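Local coordinates for extracellular invertase (Aspergillus kawachii, PDB 5XH8), which probably cleaves sucrose and related beta-fructofuranosides and, with high transfructosylation activity, passes fructosyl groups to other sugars to build fructooligosaccharides such as 1-kestose, at residues Thr505-Ala508 / Ala509-Thr512; Ser336-Pro339 / Asp340-Ile343; Gly241-Ala244 / Phe245-Thr249; Asn177-Leu180 / Asp181-His185; Val553-Asn556 / Gly557-Leu561. All blocks are in the same frame, centred on the assembly; numbering follows the deposited sequence.

Contact 1 of 5, residues Thr505-Ala508 / Ala509-Thr512; sequences TSAA and ARTT
Ala509 N meets both oxygens of Ser506. It gives a weak bond to Ser506 O at 3.1 Å, bent to 133° at the hydrogen. A second weak bond runs from Ala509 N to Ser506 OG at 3.3 Å. The hydroxyl is turned away from its own backbone N (chi1 -173°), which sets it beside the carbonyl carbon, within reach of Ala509. OG has a firmer partner outside, the carbonyl oxygen of Arg566.

The backbone bonds continue the same i to i+3 pattern. Arg510 N reaches Ala507 O at 3.3 Å, again weakly. Thr511 N binds Ala508 O at 3.1 Å.

Thr512 OG1 lies 2.9 Å from Thr511 OG1 and 3.3 Å from Ala508 O. The N-terminal part of the chain covers this end, where Pro12 O bonds to Thr511 OG1 and Leu14 N to Thr512 OG1.

The van der Waals part belongs to Arg510. Its extended chain runs back along the turn and lays one guanidinium face over Ala507, with CA 3.6 Å above the plane near its centre. Arg510 NH1 is 3.7 Å from Ala507 CB, and NH2 bonds to His484 O.

Ser506 O and OG thus share Ala509 N in a weak bifurcated bond. It opens a run of consecutive turns in the loop between strands 497-501 and 520-523 of the C-terminal beta-sandwich domain of family 32.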
loop_
_atom_site.group_PDB
_atom_site.type_symbol
_atom_site.label_atom_id
_atom_site.label_comp_id
_atom_site.label_asym_id
_atom_site.label_seq_id
_atom_site.Cartn_x
_atom_site.Cartn_y
_atom_site.Cartn_z
ATOM N N THR A 505 42.106 -21.435 -16.890
ATOM C CA THR A 505 41.233 -20.983 -17.991
ATOM C C THR A 505 41.656 -19.632 -18.543
ATOM O O THR A 505 41.690 -19.450 -19.760
ATOM C CB THR A 505 39.741 -20.900 -17.543
ATOM O OG1 THR A 505 39.229 -22.210 -17.306
ATOM C CG2 THR A 505 38.859 -20.211 -18.580
ATOM N N SER A 506 41.970 -18.698 -17.643
ATOM C CA SER A 506 42.151 -17.289 -17.991
ATOM C C SER A 506 43.493 -16.695 -17.573
ATOM O O SER A 506 43.736 -16.498 -16.389
ATOM C CB SER A 506 41.057 -16.442 -17.356
ATOM O OG SER A 506 41.160 -15.113 -17.828
ATOM N N ALA A 507 44.321 -16.344 -18.558
ATOM C CA ALA A 507 45.556 -15.578 -18.311
ATOM C C ALA A 507 45.263 -14.177 -17.760
ATOM O O ALA A 507 46.104 -13.597 -17.076
ATOM C CB ALA A 507 46.388 -15.482 -19.578
ATOM N N ALA A 508 44.074 -13.638 -18.049
ATOM C CA ALA A 508 43.640 -12.362 -17.451
ATOM C C ALA A 508 43.388 -12.440 -15.952
ATOM O O ALA A 508 43.605 -11.459 -15.235
ATOM C CB ALA A 508 42.412 -11.828 -18.168
ATOM N N ALA A 509 42.974 -13.604 -15.457
ATOM C CA ALA A 509 42.805 -13.816 -14.000
ATOM C C ALA A 509 44.089 -13.658 -13.184
ATOM O O ALA A 509 44.024 -13.458 -11.972
ATOM C CB ALA A 509 42.196 -15.181 -13.725
ATOM N N ARG A 510 45.242 -13.759 -13.847
ATOM C CA ARG A 510 46.550 -13.601 -13.215
ATOM C C ARG A 510 46.948 -12.139 -13.112
ATOM O O ARG A 510 47.785 -11.805 -12.298
ATOM C CB ARG A 510 47.630 -14.379 -14.018
ATOM C CG ARG A 510 47.337 -15.877 -14.150
ATOM C CD ARG A 510 48.142 -16.609 -15.227
ATOM N NE ARG A 510 47.384 -17.790 -15.657
ATOM C CZ ARG A 510 47.486 -18.421 -16.833
ATOM N NH1 ARG A 510 48.352 -18.037 -17.768
ATOM N NH2 ARG A 510 46.684 -19.452 -17.089
ATOM N N THR A 511 46.383 -11.275 -13.960
ATOM C CA THR A 511 46.711 -9.843 -13.982
ATOM C C THR A 511 45.629 -8.934 -13.420
ATOM O O THR A 511 45.872 -7.766 -13.190
ATOM C CB THR A 511 46.950 -9.375 -15.423
ATOM O OG1 THR A 511 45.725 -9.450 -16.183
ATOM C CG2 THR A 511 47.999 -10.248 -16.087
ATOM N N THR A 512 44.431 -9.471 -13.213
ATOM C CA THR A 512 43.247 -8.660 -12.949
ATOM C C THR A 512 42.418 -9.289 -11.825
ATOM O O THR A 512 42.218 -10.502 -11.810
ATOM C CB THR A 512 42.418 -8.555 -14.247
ATOM O OG1 THR A 512 43.267 -8.132 -15.343
ATOM C CG2 THR A 512 41.251 -7.573 -14.065
#

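Contact 2 of 5, residues Ser336-Pro339 / Asp340-Ile343; sequences SGAP and DRFI
Arg341 lays its guanidinium over the methyl of Ala338. Ala338 CB sits 3.2 Å above the plane, offset toward the rim, and is 3.3 Å from Arg341 NE. The side chain bends at CG-CD (chi3 -75°), and this brings the flat group back across the turn. Its stem passes Pro339, with Arg341 CG 3.4 Å from Pro339 O.

A water ties the same two residues together. It donates to Pro339 O at 2.6 Å and accepts from Arg341 NE at 3.0 Å, lying in the guanidinium plane at its edge. The methyl therefore touches a face while NE bonds outward in the plane.

The other nitrogens look beyond the turn. Arg341 NH1 makes salt bridges with Glu421 and Glu375, and NH2 bonds to Ser333 OG. Ser336 OG takes a weak bond from Ala338 N at 3.4 Å, but its stronger partner is Glu421.

Gly337 ends helix 331-336 with a positive phi. The chain then straightens through Pro339 into strand 341-348 of the propeller sheet. Arg420, on helix 420-426, packs on Ala338, Pro339 and Arg341.

Arg341 is buried, yet each guanidinium nitrogen has a polar partner. The carboxylates of Glu421 and Glu375 probably balance the buried positive charge, and the bonds of Arg341 fix the guanidinium plane against the alanine methyl.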
loop_
_atom_site.group_PDB
_atom_site.type_symbol
_atom_site.label_atom_id
_atom_site.label_comp_id
_atom_site.label_asym_id
_atom_site.label_seq_id
_atom_site.Cartn_x
_atom_site.Cartn_y
_atom_site.Cartn_z
ATOM N N SER A 336 8.306 -25.091 -36.262
ATOM C CA SER A 336 9.104 -26.256 -35.916
ATOM C C SER A 336 8.266 -27.504 -35.678
ATOM O O SER A 336 8.810 -28.569 -35.431
ATOM C CB SER A 336 9.907 -25.957 -34.658
ATOM O OG SER A 336 9.027 -25.783 -33.561
ATOM N N GLY A 337 6.948 -27.353 -35.693
ATOM C CA GLY A 337 6.030 -28.422 -35.380
ATOM C C GLY A 337 6.033 -28.858 -33.934
ATOM O O GLY A 337 5.634 -29.978 -33.656
ATOM N N ALA A 338 6.453 -27.999 -32.995
ATOM C CA ALA A 338 6.511 -28.409 -31.585
ATOM C C ALA A 338 5.110 -28.534 -30.976
ATOM O O ALA A 338 4.214 -27.807 -31.363
ATOM C CB ALA A 338 7.315 -27.396 -30.772
ATOM N N PRO A 339 4.937 -29.410 -29.975
ATOM C CA PRO A 339 3.726 -29.350 -29.183
ATOM C C PRO A 339 3.844 -28.179 -28.171
ATOM O O PRO A 339 4.836 -27.412 -28.213
ATOM C CB PRO A 339 3.721 -30.696 -28.475
ATOM C CG PRO A 339 5.161 -30.966 -28.244
ATOM C CD PRO A 339 5.891 -30.390 -29.424
ATOM N N ASP A 340 2.846 -28.036 -27.298
ATOM C CA ASP A 340 2.929 -27.054 -26.191
ATOM C C ASP A 340 4.209 -27.327 -25.401
ATOM O O ASP A 340 4.563 -28.484 -25.133
ATOM C CB ASP A 340 1.755 -27.169 -25.231
ATOM C CG ASP A 340 0.408 -26.820 -25.848
ATOM O OD1 ASP A 340 0.291 -26.063 -26.830
ATOM O OD2 ASP A 340 -0.572 -27.304 -25.262
ATOM N N ARG A 341 4.925 -26.265 -25.049
ATOM C CA ARG A 341 6.204 -26.400 -24.335
ATOM C C ARG A 341 6.214 -25.495 -23.129
ATOM O O ARG A 341 5.381 -24.610 -23.025
ATOM C CB ARG A 341 7.355 -26.038 -25.267
ATOM C CG ARG A 341 7.608 -27.095 -26.331
ATOM C CD ARG A 341 8.733 -26.703 -27.232
ATOM N NE ARG A 341 8.363 -25.663 -28.182
ATOM C CZ ARG A 341 9.212 -25.087 -29.035
ATOM N NH1 ARG A 341 10.499 -25.419 -29.038
ATOM N NH2 ARG A 341 8.775 -24.175 -29.885
ATOM N N PHE A 342 7.134 -25.770 -22.208
ATOM C CA PHE A 342 7.517 -24.855 -21.163
ATOM C C PHE A 342 8.998 -24.503 -21.370
ATOM O O PHE A 342 9.882 -25.354 -21.190
ATOM C CB PHE A 342 7.304 -25.447 -19.774
ATOM C CG PHE A 342 7.501 -24.439 -18.672
ATOM C CD1 PHE A 342 6.473 -23.575 -18.317
ATOM C CD2 PHE A 342 8.724 -24.330 -18.017
ATOM C CE1 PHE A 342 6.659 -22.629 -17.325
ATOM C CE2 PHE A 342 8.917 -23.387 -17.027
ATOM C CZ PHE A 342 7.891 -22.528 -16.689
ATOM N N ILE A 343 9.248 -23.251 -21.767
ATOM C CA ILE A 343 10.590 -22.772 -22.080
ATOM C C ILE A 343 11.082 -21.975 -20.880
ATOM O O ILE A 343 10.402 -21.029 -20.451
ATOM C CB ILE A 343 10.560 -21.881 -23.333
ATOM C CG1 ILE A 343 9.863 -22.594 -24.515
ATOM C CG2 ILE A 343 11.968 -21.367 -23.678
ATOM C CD1 ILE A 343 10.451 -23.945 -24.899
HETATM O O HOH W 1 5.438 -24.907 -28.103
#

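Contact 3 of 5, residues Gly241-Ala244 / Phe245-Thr249; sequences GRWA and FNFET
Trp243 and Phe247 form the tight side of this turn. Their side chains cross at an angle. Trp243 CE3 lies 4.1 Å from Phe247 CZ, and Trp243 CB lies 4.1 Å from Phe247 CE1. The closest approach of this pair involves the backbone: Trp243 O is 3.4 Å from Phe247 CE1. Phe247 sets CG opposite its own carbonyl carbon (chi1 -70°), and the far end of its ring comes back to the tryptophan.

This side is buried by other parts of the fold. Trp243 packs on Leu290 and Val292 of strand 286-298. Phe247 packs on Ile270 and Thr272 of strand 265-274, and its ring meets that of Trp226.

The looser side is around Phe245. Ala244 has a positive phi and turns the chain there, and the Phe245 side chain leaves the Trp243-Phe247 pair. The ring is partly exposed. It stacks on Trp125, and a bound glycerol lies about 4 Å from the side chain.

Beyond Phe247, Glu248 forms a salt bridge with Arg170, and Thr249 N bonds to Asp171. These two partners belong to the Arg-Asp-Pro sequence characteristic of family 32. The turn thus leads into a short strand at the start of a blade of the five-bladed propeller, consistent with a place beside the sugar-binding pocket.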
loop_
_atom_site.group_PDB
_atom_site.type_symbol
_atom_site.label_atom_id
_atom_site.label_comp_id
_atom_site.label_asym_id
_atom_site.label_seq_id
_atom_site.Cartn_x
_atom_site.Cartn_y
_atom_site.Cartn_z
ATOM N N GLY A 241 20.610 -29.248 -3.335
ATOM C CA GLY A 241 21.062 -28.130 -2.533
ATOM C C GLY A 241 20.344 -28.093 -1.212
ATOM O O GLY A 241 20.159 -29.141 -0.582
ATOM N N ARG A 242 19.944 -26.888 -0.802
ATOM C CA ARG A 242 19.121 -26.695 0.382
ATOM C C ARG A 242 17.922 -25.797 0.069
ATOM O O ARG A 242 17.948 -24.967 -0.852
ATOM C CB ARG A 242 19.930 -26.103 1.532
ATOM C CG ARG A 242 21.282 -26.763 1.812
ATOM C CD ARG A 242 21.827 -26.335 3.171
ATOM N NE ARG A 242 21.015 -26.902 4.257
ATOM C CZ ARG A 242 21.172 -28.120 4.809
ATOM N NH1 ARG A 242 22.124 -28.949 4.414
ATOM N NH2 ARG A 242 20.344 -28.521 5.767
ATOM N N TRP A 243 16.851 -26.008 0.825
ATOM C CA TRP A 243 15.705 -25.119 0.813
ATOM C C TRP A 243 16.111 -23.745 1.364
ATOM O O TRP A 243 15.549 -22.733 0.973
ATOM C CB TRP A 243 14.541 -25.700 1.618
ATOM C CG TRP A 243 14.047 -27.070 1.170
ATOM C CD1 TRP A 243 13.759 -28.141 1.985
ATOM C CD2 TRP A 243 13.770 -27.512 -0.172
ATOM N NE1 TRP A 243 13.313 -29.213 1.241
ATOM C CE2 TRP A 243 13.312 -28.861 -0.084
ATOM C CE3 TRP A 243 13.866 -26.915 -1.443
ATOM C CZ2 TRP A 243 12.945 -29.600 -1.213
ATOM C CZ3 TRP A 243 13.509 -27.652 -2.567
ATOM C CH2 TRP A 243 13.049 -28.980 -2.449
ATOM N N ALA A 244 17.076 -23.738 2.284
ATOM C CA ALA A 244 17.827 -22.556 2.644
ATOM C C ALA A 244 16.938 -21.502 3.326
ATOM O O ALA A 244 15.936 -21.868 3.983
ATOM C CB ALA A 244 18.588 -22.027 1.426
ATOM N N PHE A 245 17.271 -20.217 3.202
ATOM C CA PHE A 245 16.617 -19.199 4.048
ATOM C C PHE A 245 15.482 -18.417 3.423
ATOM O O PHE A 245 14.766 -17.706 4.126
ATOM C CB PHE A 245 17.663 -18.262 4.585
ATOM C CG PHE A 245 18.643 -18.928 5.521
ATOM C CD1 PHE A 245 19.774 -19.565 5.030
ATOM C CD2 PHE A 245 18.437 -18.903 6.898
ATOM C CE1 PHE A 245 20.689 -20.163 5.888
ATOM C CE2 PHE A 245 19.346 -19.506 7.772
ATOM C CZ PHE A 245 20.475 -20.133 7.265
ATOM N N ASN A 246 15.309 -18.535 2.110
ATOM C CA ASN A 246 14.292 -17.761 1.389
ATOM C C ASN A 246 14.153 -18.331 -0.015
ATOM O O ASN A 246 15.145 -18.718 -0.600
ATOM C CB ASN A 246 14.718 -16.284 1.326
ATOM C CG ASN A 246 13.636 -15.393 0.770
ATOM O OD1 ASN A 246 12.559 -15.261 1.356
ATOM N ND2 ASN A 246 13.916 -14.771 -0.363
ATOM N N PHE A 247 12.927 -18.420 -0.528
ATOM C CA PHE A 247 12.684 -18.787 -1.918
ATOM C C PHE A 247 12.507 -17.523 -2.790
ATOM O O PHE A 247 11.897 -16.547 -2.353
ATOM C CB PHE A 247 11.406 -19.621 -2.091
ATOM C CG PHE A 247 11.462 -21.035 -1.541
ATOM C CD1 PHE A 247 12.660 -21.695 -1.250
ATOM C CD2 PHE A 247 10.267 -21.720 -1.351
ATOM C CE1 PHE A 247 12.650 -22.992 -0.747
ATOM C CE2 PHE A 247 10.259 -23.027 -0.853
ATOM C CZ PHE A 247 11.455 -23.658 -0.565
ATOM N N GLU A 248 13.018 -17.602 -4.025
ATOM C CA GLU A 248 12.944 -16.534 -5.031
ATOM C C GLU A 248 12.469 -17.134 -6.361
ATOM O O GLU A 248 12.612 -18.346 -6.598
ATOM C CB GLU A 248 14.321 -15.894 -5.210
ATOM C CG GLU A 248 14.882 -15.245 -3.930
ATOM C CD GLU A 248 15.973 -14.248 -4.225
ATOM O OE1 GLU A 248 17.133 -14.689 -4.428
ATOM O OE2 GLU A 248 15.648 -13.023 -4.318
ATOM N N THR A 249 11.884 -16.283 -7.199
ATOM C CA THR A 249 11.513 -16.591 -8.595
ATOM C C THR A 249 10.812 -17.940 -8.806
ATOM O O THR A 249 11.104 -18.679 -9.768
ATOM C CB THR A 249 12.730 -16.466 -9.546
ATOM O OG1 THR A 249 13.687 -17.490 -9.262
ATOM C CG2 THR A 249 13.376 -15.102 -9.380
#

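Contact 4 of 5, residues Asn177-Leu180 / Asp181-His185; sequences NPTL and DSLLH
Asp181 N donates to Asn177 O at 3.0 Å and closes the first turn of helix 178-184. The next three bonds follow in step. Ser182 N reaches Pro178 O at 2.9 Å, Leu183 N reaches Thr179 O at 3.0 Å, and Leu184 N reaches Leu180 O at 2.9 Å. The Leu183 bond is nearly straight, at 169°.

Asn177 is the N-cap. Its OD1 accepts from Leu180 N at 2.9 Å. The cap takes up an N-H that has no carbonyl of a preceding helical turn to bond to. Its side chain is swung away from the backbone N (chi1 -171°), which carries OD1 over the start of the helix.

Asp181 OD1 lies 3.3 Å from Asn177 O, two acceptors that do not bond. The carboxylate is held instead by Tyr192 OH at OD1 and Asn189 N at OD2. A water accepts from Asn177 N at 2.9 Å and gives a weak bond to Asp181 OD1. The nearby helix start would probably favour the charged form.

At the far end His185 has positive phi and completes a Schellman motif. The last carbonyls are also used: Leu183 O takes Arg298 NH1, and Leu184 O takes Arg210 NH1.

Leu180 CB touches Leu184 CD1 at 4.3 Å. Leu180, Leu183 and Leu184 rest on Val302 of strand 302-311, while Tyr192 of strand 191-199 borders Leu180 and Leu184. The short helix follows strand 166-176 and lies between two propeller sheets.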
loop_
_atom_site.group_PDB
_atom_site.type_symbol
_atom_site.label_atom_id
_atom_site.label_comp_id
_atom_site.label_asym_id
_atom_site.label_seq_id
_atom_site.Cartn_x
_atom_site.Cartn_y
_atom_site.Cartn_z
ATOM N N ASN A 177 -4.005 -23.797 -13.959
ATOM C CA ASN A 177 -3.869 -25.233 -13.670
ATOM C C ASN A 177 -5.225 -25.921 -13.338
ATOM O O ASN A 177 -5.852 -25.599 -12.327
ATOM C CB ASN A 177 -2.869 -25.471 -12.544
ATOM C CG ASN A 177 -2.550 -26.947 -12.381
ATOM O OD1 ASN A 177 -3.283 -27.674 -11.710
ATOM N ND2 ASN A 177 -1.500 -27.407 -13.054
ATOM N N PRO A 178 -5.677 -26.858 -14.196
ATOM C CA PRO A 178 -7.011 -27.493 -13.944
ATOM C C PRO A 178 -7.026 -28.451 -12.760
ATOM O O PRO A 178 -8.101 -28.677 -12.193
ATOM C CB PRO A 178 -7.342 -28.196 -15.275
ATOM C CG PRO A 178 -6.006 -28.415 -15.919
ATOM C CD PRO A 178 -5.127 -27.249 -15.507
ATOM N N THR A 179 -5.860 -28.956 -12.337
ATOM C CA THR A 179 -5.783 -29.769 -11.136
ATOM C C THR A 179 -6.117 -28.924 -9.920
ATOM O O THR A 179 -6.948 -29.331 -9.097
ATOM C CB THR A 179 -4.414 -30.437 -10.959
ATOM O OG1 THR A 179 -4.085 -31.129 -12.158
ATOM C CG2 THR A 179 -4.402 -31.418 -9.791
ATOM N N LEU A 180 -5.498 -27.741 -9.817
ATOM C CA LEU A 180 -5.881 -26.775 -8.786
ATOM C C LEU A 180 -7.347 -26.356 -8.916
ATOM O O LEU A 180 -8.026 -26.221 -7.901
ATOM C CB LEU A 180 -4.975 -25.527 -8.800
ATOM C CG LEU A 180 -3.492 -25.690 -8.463
ATOM C CD1 LEU A 180 -2.814 -24.327 -8.369
ATOM C CD2 LEU A 180 -3.286 -26.455 -7.163
ATOM N N ASP A 181 -7.836 -26.137 -10.135
ATOM C CA ASP A 181 -9.254 -25.744 -10.302
ATOM C C ASP A 181 -10.180 -26.801 -9.666
ATOM O O ASP A 181 -11.083 -26.461 -8.885
ATOM C CB ASP A 181 -9.650 -25.568 -11.765
ATOM C CG ASP A 181 -8.957 -24.396 -12.451
ATOM O OD1 ASP A 181 -8.394 -23.490 -11.776
ATOM O OD2 ASP A 181 -9.037 -24.376 -13.698
ATOM N N SER A 182 -9.921 -28.070 -9.985
ATOM C CA SER A 182 -10.702 -29.182 -9.440
ATOM C C SER A 182 -10.616 -29.260 -7.917
ATOM O O SER A 182 -11.651 -29.311 -7.246
ATOM C CB SER A 182 -10.285 -30.506 -10.082
ATOM O OG SER A 182 -10.739 -31.579 -9.282
ATOM N N LEU A 183 -9.403 -29.233 -7.365
ATOM C CA LEU A 183 -9.221 -29.334 -5.921
ATOM C C LEU A 183 -9.822 -28.163 -5.125
ATOM O O LEU A 183 -10.286 -28.361 -3.990
ATOM C CB LEU A 183 -7.742 -29.422 -5.564
ATOM C CG LEU A 183 -7.009 -30.747 -5.729
ATOM C CD1 LEU A 183 -5.520 -30.495 -5.537
ATOM C CD2 LEU A 183 -7.492 -31.791 -4.729
ATOM N N LEU A 184 -9.801 -26.959 -5.712
ATOM C CA LEU A 184 -10.260 -25.737 -5.026
ATOM C C LEU A 184 -11.652 -25.268 -5.461
ATOM O O LEU A 184 -12.121 -24.241 -5.000
ATOM C CB LEU A 184 -9.251 -24.613 -5.271
ATOM C CG LEU A 184 -7.860 -24.881 -4.678
ATOM C CD1 LEU A 184 -6.822 -23.962 -5.296
ATOM C CD2 LEU A 184 -7.878 -24.739 -3.162
ATOM N N HIS A 185 -12.299 -26.018 -6.353
ATOM C CA HIS A 185 -13.565 -25.618 -6.968
ATOM C C HIS A 185 -13.487 -24.210 -7.568
ATOM O O HIS A 185 -14.436 -23.432 -7.475
ATOM C CB HIS A 185 -14.726 -25.771 -5.961
ATOM C CG HIS A 185 -14.799 -27.138 -5.358
ATOM N ND1 HIS A 185 -14.275 -27.432 -4.118
ATOM C CD2 HIS A 185 -15.272 -28.305 -5.854
ATOM C CE1 HIS A 185 -14.442 -28.717 -3.864
ATOM N NE2 HIS A 185 -15.050 -29.268 -4.899
HETATM O O HOH W 2 -6.669 -22.594 -13.963
#

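Contact 5 of 5, residues Val553-Asn556 / Gly557-Leu561; sequences VYAN and GRFAL
Val553 N donates to Leu561 O at 2.8 Å, 156° at the hydrogen. The return bond goes from Leu561 N to Val553 O at 2.9 Å. Val553 O also receives a CA-H...O contact from Ala560 CA at 3.2 Å. Further along, Ala555 N binds Phe559 O at 3.1 Å.

The side chains sort by face. Val553, Ala555, Phe559 and Leu561 share one face, where Ala555 CB meets Phe559 CB at 3.9 Å. This face packs on Ile498 and Val500 of strand 497-501. On the other face the Tyr554 ring passes obliquely by Ala560 CB, 4.3 Å from Tyr554 CD2, and its hydroxyl bonds to Arg374 on propeller strand 366-385.

The two short strands, whose directions differ by 166°, form an antiparallel beta hairpin in the C-terminal sandwich. Asn556 and Gly557 both take positive phi, close to a type I' turn, and Arg558 N closes it on Ala555 O with an almost linear bond of 171°. Arg558 and Phe559 both face Ala555, a classic beta bulge.

Arg558 runs alongside Asn556, with one guanidinium face over Asn556 CB, 3.7 Å from NH1. A water at the guanidinium edge links NH1 to Asn556 O, at 2.8 Å from each. NH1 also bridges to Glu538, and NH2 bonds to Arg525 O.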
loop_
_atom_site.group_PDB
_atom_site.type_symbol
_atom_site.label_atom_id
_atom_site.label_comp_id
_atom_site.label_asym_id
_atom_site.label_seq_id
_atom_site.Cartn_x
_atom_site.Cartn_y
_atom_site.Cartn_z
ATOM N N VAL A 553 27.219 -26.925 -20.133
ATOM C CA VAL A 553 27.463 -28.353 -20.164
ATOM C C VAL A 553 26.139 -29.083 -19.912
ATOM O O VAL A 553 25.553 -28.939 -18.845
ATOM C CB VAL A 553 28.477 -28.740 -19.071
ATOM C CG1 VAL A 553 28.760 -30.248 -19.116
ATOM C CG2 VAL A 553 29.760 -27.928 -19.235
ATOM N N TYR A 554 25.684 -29.842 -20.907
ATOM C CA TYR A 554 24.529 -30.706 -20.808
ATOM C C TYR A 554 24.927 -32.196 -20.795
ATOM O O TYR A 554 25.904 -32.602 -21.473
ATOM C CB TYR A 554 23.595 -30.467 -21.985
ATOM C CG TYR A 554 23.016 -29.055 -22.083
ATOM C CD1 TYR A 554 23.730 -28.017 -22.683
ATOM C CD2 TYR A 554 21.739 -28.773 -21.595
ATOM C CE1 TYR A 554 23.198 -26.728 -22.774
ATOM C CE2 TYR A 554 21.182 -27.493 -21.696
ATOM C CZ TYR A 554 21.913 -26.469 -22.272
ATOM O OH TYR A 554 21.338 -25.219 -22.363
ATOM N N ALA A 555 24.143 -33.005 -20.066
ATOM C CA ALA A 555 24.323 -34.476 -20.061
ATOM C C ALA A 555 22.998 -35.222 -19.971
ATOM O O ALA A 555 22.143 -34.919 -19.108
ATOM C CB ALA A 555 25.256 -34.914 -18.945
ATOM N N ASN A 556 22.801 -36.143 -20.920
ATOM C CA ASN A 556 21.801 -37.203 -20.812
ATOM C C ASN A 556 20.375 -36.664 -20.749
ATOM O O ASN A 556 19.486 -37.311 -20.186
ATOM C CB ASN A 556 22.126 -38.096 -19.599
ATOM C CG ASN A 556 23.388 -38.932 -19.814
ATOM O OD1 ASN A 556 23.316 -40.158 -19.886
ATOM N ND2 ASN A 556 24.540 -38.285 -19.893
ATOM N N GLY A 557 20.167 -35.470 -21.328
ATOM C CA GLY A 557 18.877 -34.779 -21.317
ATOM C C GLY A 557 18.296 -34.472 -19.953
ATOM O O GLY A 557 17.089 -34.231 -19.857
ATOM N N ARG A 558 19.133 -34.491 -18.910
ATOM C CA ARG A 558 18.687 -34.276 -17.529
ATOM C C ARG A 558 19.677 -33.521 -16.641
ATOM O O ARG A 558 19.502 -33.474 -15.442
ATOM C CB ARG A 558 18.349 -35.628 -16.874
ATOM C CG ARG A 558 19.530 -36.562 -16.659
ATOM C CD ARG A 558 19.050 -38.003 -16.458
ATOM N NE ARG A 558 20.081 -38.862 -15.861
ATOM C CZ ARG A 558 20.568 -39.997 -16.381
ATOM N NH1 ARG A 558 20.146 -40.473 -17.558
ATOM N NH2 ARG A 558 21.497 -40.669 -15.704
ATOM N N PHE A 559 20.705 -32.922 -17.223
ATOM C CA PHE A 559 21.756 -32.287 -16.452
ATOM C C PHE A 559 22.192 -31.041 -17.179
ATOM O O PHE A 559 22.350 -31.072 -18.394
ATOM C CB PHE A 559 22.947 -33.210 -16.309
ATOM C CG PHE A 559 24.105 -32.597 -15.602
ATOM C CD1 PHE A 559 25.083 -31.899 -16.310
ATOM C CD2 PHE A 559 24.229 -32.711 -14.240
ATOM C CE1 PHE A 559 26.160 -31.329 -15.654
ATOM C CE2 PHE A 559 25.303 -32.152 -13.576
ATOM C CZ PHE A 559 26.279 -31.472 -14.288
ATOM N N ALA A 560 22.377 -29.956 -16.424
ATOM C CA ALA A 560 22.974 -28.723 -16.956
ATOM C C ALA A 560 23.853 -28.043 -15.931
ATOM O O ALA A 560 23.464 -27.909 -14.775
ATOM C CB ALA A 560 21.900 -27.757 -17.453
ATOM N N LEU A 561 25.029 -27.601 -16.382
ATOM C CA LEU A 561 25.996 -26.875 -15.563
ATOM C C LEU A 561 26.633 -25.781 -16.434
ATOM O O LEU A 561 27.242 -26.091 -17.474
ATOM C CB LEU A 561 27.080 -27.812 -15.063
ATOM C CG LEU A 561 28.315 -27.213 -14.364
ATOM C CD1 LEU A 561 27.959 -26.393 -13.159
ATOM C CD2 LEU A 561 29.244 -28.329 -13.919
HETATM O O HOH W 3 18.557 -39.892 -19.744
#

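How the contacts relate
Contacts 3 and 5 are the buried ones. Contacts 1, 2 and 4 are partly buried, and contacts 1 and 4 lie farthest out, their centres about 54 Å apart. Contacts 2, 3 and 4 belong to the propeller, contacts 1 and 5 to the C-terminal sandwich. Contact 5 also faces strand 366-385, the strand that pairs with the one entered in contact 2, which suggests that both lie near the domain junction. Chemistry follows place. Contact 4 is mainly helical backbone bonds with a side-chain cap, contact 1 has weaker turn bonds, and contact 5 combines sheet bonds with apolar side chains. Contacts 2 and 3 rely on side chains: a charged group over a methyl in one, aromatic rings in the other.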